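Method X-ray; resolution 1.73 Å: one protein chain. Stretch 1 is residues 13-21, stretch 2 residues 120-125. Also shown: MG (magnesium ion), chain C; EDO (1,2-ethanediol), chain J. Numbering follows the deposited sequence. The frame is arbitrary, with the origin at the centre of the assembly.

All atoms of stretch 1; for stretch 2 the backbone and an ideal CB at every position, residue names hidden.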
ATOM      1  N   LEU A  13      -0.577  -2.608   0.883  1.00  6.88           N
ATOM      2  CA  LEU A  13      -0.285  -3.825   0.135  1.00  7.32           C
ATOM      3  C   LEU A  13       1.181  -3.743  -0.245  1.00  7.62           C
ATOM      4  O   LEU A  13       1.577  -2.900  -1.060  1.00  8.31           O
ATOM      5  CB  LEU A  13      -1.152  -3.955  -1.143  1.00  7.35           C
ATOM      6  CG  LEU A  13      -2.644  -3.665  -1.044  1.00 10.10           C
ATOM      7  CD1 LEU A  13      -3.385  -4.100  -2.301  1.00  7.59           C
ATOM      8  CD2 LEU A  13      -3.333  -4.217   0.181  1.00  9.82           C
ATOM      9  N   MET A  14       1.986  -4.617   0.361  1.00  8.07           N
ATOM     10  CA  MET A  14       3.447  -4.501   0.261  1.00  9.33           C
ATOM     11  C   MET A  14       4.014  -5.645  -0.585  1.00  9.01           C
ATOM     12  O   MET A  14       3.984  -6.793  -0.179  1.00  9.61           O
ATOM     13  CB  MET A  14       4.040  -4.503   1.666  1.00  9.60           C
ATOM     14  CG  MET A  14       5.527  -4.367   1.699  1.00 11.03           C
ATOM     15  SD  MET A  14       6.086  -4.292   3.410  1.00 14.21           S
ATOM     16  CE  MET A  14       7.826  -3.844   3.195  1.00 14.47           C
ATOM     17  N   ASP A  15       4.473  -5.297  -1.781  1.00  9.43           N
ATOM     18  CA  ASP A  15       5.124  -6.211  -2.712  1.00  9.62           C
ATOM     19  C   ASP A  15       6.334  -6.825  -2.006  1.00  9.23           C
ATOM     20  O   ASP A  15       7.155  -6.091  -1.443  1.00  9.79           O
ATOM     21  CB  ASP A  15       5.514  -5.372  -3.917  1.00  9.89           C
ATOM     22  CG  ASP A  15       6.291  -6.118  -5.007  1.00  9.36           C
ATOM     23  OD1 ASP A  15       7.027  -7.089  -4.741  1.00 10.62           O
ATOM     24  OD2 ASP A  15       6.199  -5.599  -6.135  1.00  8.21           O
ATOM     25  N   CYS A  16       6.430  -8.156  -2.003  1.00  9.09           N
ATOM     26  CA  CYS A  16       7.586  -8.852  -1.378  1.00  9.11           C
ATOM     27  C   CYS A  16       8.282  -9.794  -2.381  1.00  9.61           C
ATOM     28  O   CYS A  16       8.924 -10.776  -1.999  1.00  9.32           O
ATOM     29  CB  CYS A  16       7.160  -9.595  -0.109  1.00  8.51           C
ATOM     30  SG  CYS A  16       5.944 -10.899  -0.346  1.00  9.57           S
ATOM     31  N   SER A  17       8.197  -9.409  -3.645  1.00  9.86           N
ATOM     32  CA  SER A  17       8.702 -10.205  -4.776  1.00  9.69           C
ATOM     33  C   SER A  17      10.224 -10.385  -4.714  1.00 10.64           C
ATOM     34  O   SER A  17      10.954  -9.550  -4.153  1.00 10.33           O
ATOM     35  CB  SER A  17       8.336  -9.563  -6.111  1.00 10.48           C
ATOM     36  OG  SER A  17       8.842  -8.250  -6.263  1.00 10.77           O
ATOM     37  N   GLY A  18      10.692 -11.474  -5.325  1.00 11.21           N
ATOM     38  CA  GLY A  18      12.139 -11.806  -5.299  1.00 12.14           C
ATOM     39  C   GLY A  18      13.057 -10.753  -5.904  1.00 12.74           C
ATOM     40  O   GLY A  18      14.213 -10.593  -5.469  1.00 14.16           O
ATOM     41  N   SER A  19      12.542  -9.985  -6.857  1.00 12.63           N
ATOM     42  CA  SER A  19      13.287  -8.914  -7.524  1.00 11.90           C
ATOM     43  C   SER A  19      13.881  -7.887  -6.573  1.00 11.81           C
ATOM     44  O   SER A  19      14.884  -7.225  -6.886  1.00 11.28           O
ATOM     45  CB  SER A  19      12.357  -8.176  -8.466  1.00 12.32           C
ATOM     46  OG  SER A  19      11.313  -7.600  -7.712  1.00 12.20           O
ATOM     47  N   ILE A  20      13.250  -7.751  -5.417  1.00 10.90           N
ATOM     48  CA  ILE A  20      13.656  -6.775  -4.402  1.00 11.93           C
ATOM     49  C   ILE A  20      15.102  -6.936  -3.940  1.00 12.95           C
ATOM     50  O   ILE A  20      15.801  -5.945  -3.747  1.00 12.77           O
ATOM     51  CB  ILE A  20      12.715  -6.837  -3.183  1.00 11.36           C
ATOM     52  CG1 ILE A  20      11.329  -6.299  -3.591  1.00 10.76           C
ATOM     53  CG2 ILE A  20      13.302  -6.039  -1.975  1.00 11.36           C
ATOM     54  CD1 ILE A  20      10.248  -6.403  -2.484  1.00 11.53           C
ATOM     55  N   ARG A  21      15.505  -8.191  -3.784  1.00 13.06           N
ATOM     56  CA  ARG A  21      16.767  -8.591  -3.169  1.00 14.05           C
ATOM     57  C   ARG A  21      16.714  -8.394  -1.656  1.00 12.88           C
ATOM     58  O   ARG A  21      16.231  -7.372  -1.141  1.00 12.16           O
ATOM     59  CB  ARG A  21      17.982  -7.883  -3.766  1.00 15.12           C
ATOM     60  CG  ARG A  21      18.088  -7.955  -5.287  1.00 19.64           C
ATOM     61  CD  ARG A  21      18.285  -9.364  -5.763  1.00 24.44           C
ATOM     62  NE  ARG A  21      18.335  -9.498  -7.215  1.00 27.23           N
ATOM     63  CZ  ARG A  21      19.392  -9.221  -7.989  1.00 30.21           C
ATOM     64  NH1 ARG A  21      20.534  -8.756  -7.479  1.00 32.55           N
ATOM     65  NH2 ARG A  21      19.303  -9.414  -9.303  1.00 30.10           N
ATOM     66  N   UNK A 120      -0.210   0.924  -2.270  1.00  7.13           N
ATOM     67  CA  UNK A 120       0.624  -0.153  -2.802  1.00  6.99           C
ATOM     68  C   UNK A 120       2.096   0.307  -2.791  1.00  6.88           C
ATOM     69  O   UNK A 120       2.416   1.365  -3.321  1.00  8.06           O
ATOM     70  CB  UNK A 120       0.180  -0.540  -4.214  1.00  6.99           C
ATOM     71  N   UNK A 121       2.981  -0.497  -2.204  1.00  6.83           N
ATOM     72  CA  UNK A 121       4.430  -0.333  -2.344  1.00  8.30           C
ATOM     73  C   UNK A 121       4.913  -1.434  -3.299  1.00  7.98           C
ATOM     74  O   UNK A 121       4.698  -2.611  -3.040  1.00  8.64           O
ATOM     75  CB  UNK A 121       5.141  -0.408  -0.992  1.00  8.30           C
ATOM     76  N   UNK A 122       5.483  -1.061  -4.449  1.00  8.77           N
ATOM     77  CA  UNK A 122       5.839  -2.098  -5.436  1.00  8.18           C
ATOM     78  C   UNK A 122       7.120  -1.770  -6.166  1.00  8.76           C
ATOM     79  O   UNK A 122       7.423  -0.621  -6.388  1.00  7.94           O
ATOM     80  CB  UNK A 122       4.710  -2.280  -6.452  1.00  8.18           C
ATOM     81  N   UNK A 123       7.844  -2.808  -6.577  1.00  8.50           N
ATOM     82  CA  UNK A 123       9.052  -2.624  -7.402  1.00  9.07           C
ATOM     83  C   UNK A 123       8.907  -3.254  -8.793  1.00  9.95           C
ATOM     84  O   UNK A 123       9.909  -3.467  -9.485  1.00 10.37           O
ATOM     85  CB  UNK A 123      10.266  -3.226  -6.692  1.00  9.07           C
ATOM     86  N   UNK A 124       7.678  -3.570  -9.181  1.00  9.69           N
ATOM     87  CA  UNK A 124       7.441  -4.270 -10.441  1.00  9.75           C
ATOM     88  C   UNK A 124       6.096  -3.983 -11.063  1.00 11.00           C
ATOM     89  O   UNK A 124       5.349  -3.099 -10.633  1.00 10.49           O
ATOM     90  CB  UNK A 124       7.574  -5.779 -10.224  1.00  9.75           C
ATOM     91  N   UNK A 125       5.828  -4.750 -12.116  1.00 12.12           N
ATOM     92  CA  UNK A 125       4.580  -4.728 -12.837  1.00 12.41           C
ATOM     93  C   UNK A 125       3.759  -5.970 -12.425  1.00 11.93           C
ATOM     94  O   UNK A 125       4.322  -7.069 -12.283  1.00 12.15           O
ATOM     95  CB  UNK A 125       4.826  -4.689 -14.347  1.00 12.41           C
TER
HETATM   96 MG    MG C 301       9.307  -7.228  -8.153  1.00 11.29          MG
HETATM   97  C1  EDO J 308       8.534  -2.805  -2.999  1.00 24.46           C
HETATM   98  O1  EDO J 308       8.392  -4.076  -3.641  1.00 22.37           O
HETATM   99  C2  EDO J 308       8.791  -2.996  -1.507  1.00 23.69           C
HETATM  100  O2  EDO J 308       7.694  -3.605  -0.842  1.00 24.42           O

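Residues 120-122 run alongside strand 13-15 in the same direction, their axes 3° apart, so the backbone sets the register before any side chain is chosen.

Position 120 pairs with Leu 13 across a parallel bridge, the CA atoms 4.8 Å apart, and its CA-to-CB bond points to the face of the sheet that carries the Leu 13 side chain. The neighbour on offer is purely aliphatic, and the backbone is extended, so valine, isoleucine or leucine would suit. The residue is Ile 120. Its CG1 lies 4.2 Å from Leu 13 CD1, an apolar contact, while Ile 120 CA lies 3.4 Å from Leu 13 O in a CA-H...O contact.

Position 121 turns to the other face, the one bearing Met 14. Here the main chain does the binding: N of 121 donates to Leu 13 O at 3.0 Å, and O of 121 accepts from Asp 15 N, also at 3.0 Å, both nearly straight. These bonds exclude proline but otherwise leave the side chain free. With the Met 14 chain on the same face, an apolar residue is the natural guess, though several would do. It is Leu 121, in the m, t rotamer; on that face its CD1 lies 4.5 Å from Met 14 CG, so the side chains meet only loosely and the pairing rests on the main chain.

Position 122 points sideways, yet its ideal CB is only 3.7 Å from Asp 15 OD2. A carboxylate oxygen this near calls for a short donor; serine or threonine would fit, and the extended backbone (-144/150) is comfortable for a beta-branched residue. The deposited Thr 122 donates from OG1 to Asp 15 OD2 at 2.7 Å. This helps to fix a carboxylate whose other oxygen, Asp 15 OD1, accepts from both Ser 17 N (2.8 Å) and Ser 17 OG (2.6 Å).

Position 123 faces stretch 1 directly. Its N donates to Asp 15 OD2 at 3.3 Å, and its CB lies 4.4 Å from MG, a magnesium ion already bound by Ser 17 OG at 2.2 Å and Ser 19 OG at 2.1 Å and within reach of a short acid. Two neutral hydroxyls beside a divalent cation invite an anionic ligand: aspartate is the leading choice, with asparagine or a longer acid possible if its reach can be folded in. Asp 123 divides its carboxylate. OD1 binds MG at 2.1 Å, and OD2 accepts from Ser 19 OG at 2.6 Å, so one group both holds the metal and steadies another of its ligands. Three waters complete six-fold coordination; the water that donates to Asp 15 OD2 at 2.6 Å gives that aspartate an indirect hold on the ion.

Position 124 has an ideal CB only 3.1 Å from MG, which would crowd it. The backbone angles, -152/-172, do not require glycine; the nearby ion is what argues for having no side chain, and the residue is Gly 124. Its N makes a weak hydrogen bond to Thr 122 OG1 at 3.4 Å.

Position 125 points away, with nothing of stretch 1 within 5.5 Å of its ideal CB, so this contact sets no preference. Ile 125 occupies it and touches a crystal neighbour.

Stretch 2, residues 120-125: ILTDGI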
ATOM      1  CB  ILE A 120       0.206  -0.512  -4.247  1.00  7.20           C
ATOM      2  CG1 ILE A 120      -1.168  -1.180  -4.289  1.00  6.33           C
ATOM      3  CG2 ILE A 120       1.258  -1.423  -4.867  1.00  6.73           C
ATOM      4  CD1 ILE A 120      -1.967  -0.929  -5.611  1.00  7.56           C
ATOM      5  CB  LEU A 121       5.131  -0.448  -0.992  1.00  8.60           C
ATOM      6  CG  LEU A 121       4.626   0.403   0.179  1.00 10.21           C
ATOM      7  CD1 LEU A 121       5.529   0.159   1.408  1.00 11.42           C
ATOM      8  CD2 LEU A 121       4.517   1.858  -0.207  1.00 11.93           C
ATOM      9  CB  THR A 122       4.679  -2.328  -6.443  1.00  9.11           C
ATOM     10  OG1 THR A 122       4.911  -3.525  -7.229  1.00  8.80           O
ATOM     11  CG2 THR A 122       4.452  -1.104  -7.335  1.00  9.24           C
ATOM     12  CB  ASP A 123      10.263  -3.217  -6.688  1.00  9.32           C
ATOM     13  CG  ASP A 123      10.455  -4.699  -6.942  1.00 10.43           C
ATOM     14  OD1 ASP A 123       9.448  -5.458  -7.115  1.00  6.80           O
ATOM     15  OD2 ASP A 123      11.631  -5.113  -6.897  1.00 11.05           O
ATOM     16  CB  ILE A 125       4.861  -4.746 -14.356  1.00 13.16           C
ATOM     17  CG1 ILE A 125       5.657  -3.491 -14.768  1.00 15.23           C
ATOM     18  CG2 ILE A 125       3.561  -4.788 -15.129  1.00 15.12           C
ATOM     19  CD1 ILE A 125       6.494  -3.703 -15.992  1.00 16.50           C
TER
HETATM   20  O   HOH W   1       7.221  -6.767  -8.244  1.00  8.55           O
HETATM   21  O   HOH W   2       9.959  -6.346  -9.862  1.00  9.83           O
HETATM   22  O   HOH W   3       9.185  -8.865  -9.258  1.00  9.71           O
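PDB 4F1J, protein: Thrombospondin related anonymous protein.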